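Local coordinates for hypothetical protein TTHC002 (Thermus thermophilus, PDB 2DBS) that is of unknown function, a small plasmid-encoded protein of the DUF5647 family that packs as a two-chain assembly in the crystal, at residues B[17-21]-B[22-26]. Sequence-based numbering, arbitrary orientation.
Sequences QYLLE and ADLLR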
ATOM      1  N   GLN B  17     -15.296  11.593   0.532  1.00 39.93           N
ATOM      2  CA  GLN B  17     -15.972  12.370  -0.508  1.00 40.48           C
ATOM      3  C   GLN B  17     -15.935  11.558  -1.800  1.00 39.32           C
ATOM      4  O   GLN B  17     -16.910  11.523  -2.554  1.00 39.47           O
ATOM      5  CB  GLN B  17     -15.285  13.725  -0.693  1.00 41.56           C
ATOM      6  CG  GLN B  17     -15.375  14.575   0.566  1.00 44.69           C
ATOM      7  CD  GLN B  17     -14.837  15.970   0.379  1.00 46.60           C
ATOM      8  OE1 GLN B  17     -15.217  16.656  -0.568  1.00 49.85           O
ATOM      9  NE2 GLN B  17     -13.959  16.410   1.286  1.00 45.33           N
ATOM     10  N   TYR B  18     -14.804  10.891  -2.028  1.00 38.55           N
ATOM     11  CA  TYR B  18     -14.605  10.038  -3.196  1.00 37.45           C
ATOM     12  C   TYR B  18     -15.414   8.754  -3.067  1.00 38.89           C
ATOM     13  O   TYR B  18     -16.108   8.352  -3.990  1.00 39.06           O
ATOM     14  CB  TYR B  18     -13.128   9.686  -3.336  1.00 36.45           C
ATOM     15  CG  TYR B  18     -12.317  10.654  -4.169  1.00 34.00           C
ATOM     16  CD1 TYR B  18     -12.233  10.507  -5.554  1.00 32.36           C
ATOM     17  CD2 TYR B  18     -11.612  11.703  -3.573  1.00 31.39           C
ATOM     18  CE1 TYR B  18     -11.453  11.385  -6.324  1.00 30.75           C
ATOM     19  CE2 TYR B  18     -10.840  12.579  -4.338  1.00 29.37           C
ATOM     20  CZ  TYR B  18     -10.765  12.413  -5.709  1.00 27.83           C
ATOM     21  OH  TYR B  18     -10.012  13.269  -6.473  1.00 28.37           O
ATOM     22  N   LEU B  19     -15.320   8.104  -1.919  1.00 40.17           N
ATOM     23  CA  LEU B  19     -16.066   6.875  -1.717  1.00 43.08           C
ATOM     24  C   LEU B  19     -17.554   7.126  -1.911  1.00 43.17           C
ATOM     25  O   LEU B  19     -18.266   6.298  -2.484  1.00 43.97           O
ATOM     26  CB  LEU B  19     -15.782   6.320  -0.322  1.00 44.90           C
ATOM     27  CG  LEU B  19     -14.564   5.393  -0.278  1.00 45.62           C
ATOM     28  CD1 LEU B  19     -14.965   4.071  -0.890  1.00 47.64           C
ATOM     29  CD2 LEU B  19     -13.380   5.989  -1.043  1.00 45.58           C
ATOM     30  N   LEU B  20     -18.011   8.281  -1.451  1.00 42.82           N
ATOM     31  CA  LEU B  20     -19.407   8.642  -1.593  1.00 44.01           C
ATOM     32  C   LEU B  20     -19.713   9.286  -2.946  1.00 46.63           C
ATOM     33  O   LEU B  20     -20.199   8.613  -3.872  1.00 48.02           O
ATOM     34  CB  LEU B  20     -19.824   9.585  -0.469  1.00 40.88           C
ATOM     35  CG  LEU B  20     -19.876   8.931   0.903  1.00 39.19           C
ATOM     36  CD1 LEU B  20     -20.194   9.985   1.918  1.00 37.51           C
ATOM     37  CD2 LEU B  20     -20.911   7.800   0.927  1.00 38.74           C
ATOM     38  N   GLU B  21     -19.424  10.582  -3.074  1.00 48.21           N
ATOM     39  CA  GLU B  21     -19.703  11.293  -4.322  1.00 49.16           C
ATOM     40  C   GLU B  21     -18.829  10.867  -5.514  1.00 49.50           C
ATOM     41  O   GLU B  21     -18.439  11.674  -6.361  1.00 50.78           O
ATOM     42  CB  GLU B  21     -19.638  12.807  -4.078  1.00 48.16           C
ATOM     43  CG  GLU B  21     -20.772  13.281  -3.195  1.00 48.37           C
ATOM     44  CD  GLU B  21     -21.005  14.765  -3.261  1.00 50.22           C
ATOM     45  OE1 GLU B  21     -20.111  15.530  -2.832  1.00 51.16           O
ATOM     46  OE2 GLU B  21     -22.091  15.165  -3.743  1.00 52.10           O
ATOM     47  N   ALA B  22     -18.541   9.574  -5.568  1.00 49.40           N
ATOM     48  CA  ALA B  22     -17.757   8.995  -6.644  1.00 49.73           C
ATOM     49  C   ALA B  22     -17.997   7.479  -6.703  1.00 50.23           C
ATOM     50  O   ALA B  22     -17.229   6.743  -7.343  1.00 50.05           O
ATOM     51  CB  ALA B  22     -16.281   9.295  -6.452  1.00 49.63           C
ATOM     52  N   ASP B  23     -19.061   7.028  -6.026  1.00 49.55           N
ATOM     53  CA  ASP B  23     -19.467   5.617  -6.003  1.00 48.96           C
ATOM     54  C   ASP B  23     -18.306   4.624  -5.829  1.00 48.76           C
ATOM     55  O   ASP B  23     -18.049   3.784  -6.695  1.00 48.25           O
ATOM     56  CB  ASP B  23     -20.245   5.303  -7.299  1.00 49.82           C
ATOM     57  CG  ASP B  23     -20.691   3.838  -7.404  1.00 50.17           C
ATOM     58  OD1 ASP B  23     -21.238   3.452  -8.464  1.00 47.89           O
ATOM     59  OD2 ASP B  23     -20.500   3.074  -6.433  1.00 53.51           O
ATOM     60  N   LEU B  24     -17.615   4.703  -4.701  1.00 47.57           N
ATOM     61  CA  LEU B  24     -16.494   3.804  -4.468  1.00 47.04           C
ATOM     62  C   LEU B  24     -16.824   2.836  -3.336  1.00 48.02           C
ATOM     63  O   LEU B  24     -16.298   1.716  -3.278  1.00 47.89           O
ATOM     64  CB  LEU B  24     -15.252   4.631  -4.138  1.00 44.87           C
ATOM     65  CG  LEU B  24     -13.995   4.372  -4.964  1.00 43.72           C
ATOM     66  CD1 LEU B  24     -14.348   4.226  -6.428  1.00 42.75           C
ATOM     67  CD2 LEU B  24     -13.013   5.509  -4.747  1.00 42.81           C
ATOM     68  N   LEU B  25     -17.713   3.277  -2.443  1.00 49.19           N
ATOM     69  CA  LEU B  25     -18.138   2.475  -1.296  1.00 48.78           C
ATOM     70  C   LEU B  25     -18.474   1.062  -1.750  1.00 49.61           C
ATOM     71  O   LEU B  25     -18.198   0.095  -1.041  1.00 51.52           O
ATOM     72  CB  LEU B  25     -19.364   3.114  -0.626  1.00 46.48           C
ATOM     73  CG  LEU B  25     -19.244   3.617   0.822  1.00 45.53           C
ATOM     74  CD1 LEU B  25     -18.102   4.607   0.942  1.00 45.08           C
ATOM     75  CD2 LEU B  25     -20.550   4.264   1.252  1.00 42.65           C
ATOM     76  N   ARG B  26     -19.044   0.941  -2.943  1.00 48.58           N
ATOM     77  CA  ARG B  26     -19.406  -0.364  -3.453  1.00 48.56           C
ATOM     78  C   ARG B  26     -18.309  -1.410  -3.360  1.00 47.64           C
ATOM     79  O   ARG B  26     -18.578  -2.541  -3.003  1.00 47.61           O
ATOM     80  CB  ARG B  26     -19.892  -0.257  -4.902  1.00 50.81           C
ATOM     81  CG  ARG B  26     -18.933   0.434  -5.858  1.00 53.38           C
ATOM     82  CD  ARG B  26     -19.447   0.325  -7.279  1.00 54.38           C
ATOM     83  NE  ARG B  26     -18.629   1.070  -8.229  1.00 57.31           N
ATOM     84  CZ  ARG B  26     -17.418   0.707  -8.646  1.00 58.20           C
ATOM     85  NH1 ARG B  26     -16.859  -0.408  -8.197  1.00 60.05           N
ATOM     86  NH2 ARG B  26     -16.772   1.457  -9.532  1.00 59.21           N
TER
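Leu19 O takes two backbone N-H groups from the turn that ends helix 8-20: Leu24 N at 2.8 Å, nearly straight at 167°, and Leu25 N at 3.1 Å, the two arriving from opposite faces of the carbonyl plane. Asp23 N reaches back to Leu20 O at 2.9 Å, from above that carbonyl's plane. With Asp23 at positive phi (43°) as the C-prime residue, this is a Schellman motif. From CB outward, the Leu19 side chain meets first Leu25, then Leu24. Leu19 CB faces Leu25 CD1, a pair modelled too tightly to interpret. Leu19 CG has Leu25 CD1 at 3.8 Å. At the tip the branches part: Leu19 CD1 presses on Leu24 CB at 3.3 Å and lies equally near Leu25 N, while Leu19 CD2 meets Leu24 CD2 at 3.8 Å, the two leucines crossing at about a right angle. Leu20, its CG beside the backbone N (chi1 -69°), runs alongside Leu25, Leu20 CD2 to Leu25 CD2 at 3.6 Å. An alanine in place of Leu19 would probably open a gap beside Leu24 and let that side chain shift. Beyond, Leu24 and Tyr18 pack on Val85 of the second subunit. The helix's last carbonyls thus find donors in the turn, with buried Leu19 and Leu24 packed together and exposed Leu20 and Leu25 paired outside.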